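Local coordinates for peptidoglycan N-acetylglucosamine deacetylase (Agathobacter rectalis, PDB 5JMU), which probably removes acetyl groups from peptidoglycan N-acetylglucosamine through a zinc-binding polysaccharide deacetylase domain, at residues Q169-G174 against E197-W202. Residues are numbered along the deposited sequence; the frame is centred on the assembly and turned at random.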
# COMPACT_ATOMS: atom_id res chain seq x y z
N GLN A 169 0.35 -3.13 18.99
CA GLN A 169 0.35 -4.54 19.37
C GLN A 169 -0.06 -5.43 18.19
O GLN A 169 0.48 -6.50 18.02
CB GLN A 169 -0.58 -4.80 20.55
CG GLN A 169 -0.06 -4.16 21.83
CD GLN A 169 1.39 -4.53 22.10
OE1 GLN A 169 1.75 -5.71 22.02
NE2 GLN A 169 2.22 -3.53 22.40
N ASN A 170 -0.99 -4.96 17.37
CA ASN A 170 -1.44 -5.76 16.23
C ASN A 170 -0.32 -5.95 15.22
O ASN A 170 -0.11 -7.06 14.70
CB ASN A 170 -2.62 -5.11 15.51
CG ASN A 170 -3.92 -5.23 16.29
OD1 ASN A 170 -4.05 -6.10 17.16
ND2 ASN A 170 -4.88 -4.37 15.99
N VAL A 171 0.42 -4.88 14.94
CA VAL A 171 1.47 -4.97 13.93
C VAL A 171 2.64 -5.81 14.47
O VAL A 171 3.15 -6.71 13.78
CB VAL A 171 1.94 -3.59 13.51
CG1 VAL A 171 3.19 -3.67 12.57
CG2 VAL A 171 0.80 -2.89 12.78
N ILE A 172 3.03 -5.58 15.71
CA ILE A 172 4.16 -6.32 16.28
C ILE A 172 3.84 -7.81 16.38
O ILE A 172 4.66 -8.68 16.06
CB ILE A 172 4.52 -5.73 17.66
CG1 ILE A 172 5.20 -4.36 17.48
CG2 ILE A 172 5.35 -6.74 18.50
CD1 ILE A 172 5.38 -3.60 18.86
N SER A 173 2.63 -8.14 16.82
CA SER A 173 2.30 -9.56 16.86
C SER A 173 2.14 -10.16 15.45
O SER A 173 2.61 -11.29 15.22
CB SER A 173 1.03 -9.78 17.70
OG SER A 173 -0.06 -9.11 17.14
N GLY A 174 1.53 -9.44 14.50
CA GLY A 174 1.44 -10.00 13.15
C GLY A 174 2.76 -10.23 12.41
O GLY A 174 2.93 -11.21 11.67
N GLU A 197 5.95 5.12 15.13
CA GLU A 197 7.20 5.25 15.88
C GLU A 197 7.53 4.04 16.78
O GLU A 197 8.65 3.49 16.75
CB GLU A 197 7.19 6.55 16.71
CG GLU A 197 8.47 6.72 17.52
CD GLU A 197 8.68 8.14 18.04
OE1 GLU A 197 7.69 8.81 18.42
OE2 GLU A 197 9.84 8.58 18.07
N GLN A 198 6.56 3.60 17.58
CA GLN A 198 6.78 2.44 18.44
C GLN A 198 6.97 1.16 17.63
O GLN A 198 7.77 0.31 18.03
CB GLN A 198 5.62 2.26 19.38
CG GLN A 198 5.64 3.21 20.54
CD GLN A 198 4.28 3.15 21.23
OE1 GLN A 198 4.06 2.33 22.13
NE2 GLN A 198 3.36 3.99 20.79
N ILE A 199 6.27 1.04 16.49
CA ILE A 199 6.45 -0.13 15.63
C ILE A 199 7.89 -0.19 15.11
O ILE A 199 8.53 -1.25 15.15
CB ILE A 199 5.43 -0.09 14.45
CG1 ILE A 199 4.01 -0.40 14.98
CG2 ILE A 199 5.79 -1.09 13.35
CD1 ILE A 199 2.87 0.06 13.98
N ILE A 200 8.42 0.94 14.65
CA ILE A 200 9.81 0.99 14.19
C ILE A 200 10.80 0.72 15.34
O ILE A 200 11.78 -0.05 15.16
CB ILE A 200 10.12 2.32 13.51
CG1 ILE A 200 9.35 2.42 12.18
CG2 ILE A 200 11.65 2.40 13.23
CD1 ILE A 200 9.37 3.83 11.59
N GLN A 201 10.57 1.34 16.49
CA GLN A 201 11.46 1.10 17.63
C GLN A 201 11.51 -0.39 17.95
O GLN A 201 12.60 -0.96 18.13
CB GLN A 201 10.98 1.86 18.86
CG GLN A 201 11.21 3.37 18.72
CD GLN A 201 10.60 4.19 19.85
OE1 GLN A 201 9.55 3.86 20.38
NE2 GLN A 201 11.24 5.29 20.18
N TRP A 202 10.35 -1.02 18.01
CA TRP A 202 10.32 -2.45 18.33
C TRP A 202 11.03 -3.27 17.24
O TRP A 202 11.86 -4.15 17.54
CB TRP A 202 8.88 -2.94 18.51
CG TRP A 202 8.85 -4.40 18.83
CD1 TRP A 202 8.93 -4.98 20.08
CD2 TRP A 202 8.78 -5.47 17.89
NE1 TRP A 202 8.92 -6.34 19.96
CE2 TRP A 202 8.80 -6.67 18.63
CE3 TRP A 202 8.67 -5.53 16.50
CZ2 TRP A 202 8.75 -7.93 18.00
CZ3 TRP A 202 8.61 -6.76 15.89
CH2 TRP A 202 8.63 -7.93 16.63
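With CG anti to the backbone N (chi1 180°), Trp202 reaches across to helix 164-175 and presents one indole face to Ile172, whose CG2 is likewise anti to its own N. Ile172 CG2 settles over the six-membered ring of Trp202 as a CH-pi contact, 3.6 Å from its centroid and 16° off the normal. The other branch of Ile172 extends along the indole toward its root, where Ile172 CD1 is 3.6 Å from Trp202 CG; between them the two branches span the indole from its six-membered ring to CG. Deeper in, Val171 and Ile199 meet at about a right angle: Val171 CG1 touches Ile199 CG2 at 3.7 Å, while Ile199 CD1 comes 3.8 Å from Val171 CG2. Were Trp202 replaced by an alanine, both branches of Ile172 would probably lose their flat partner and a gap would open between the helices. The ring of Tyr208 also meets the indole, and the aliphatic pair touches strand 180-186, Val171 at Val183 and Ile199 at Gln185. Away from the zinc site, the example illustrates apolar packing between neighbouring helices outside the parallel strands of the distorted (beta/alpha) barrel characteristic of carbohydrate esterase family 4, the NodB-homology domain.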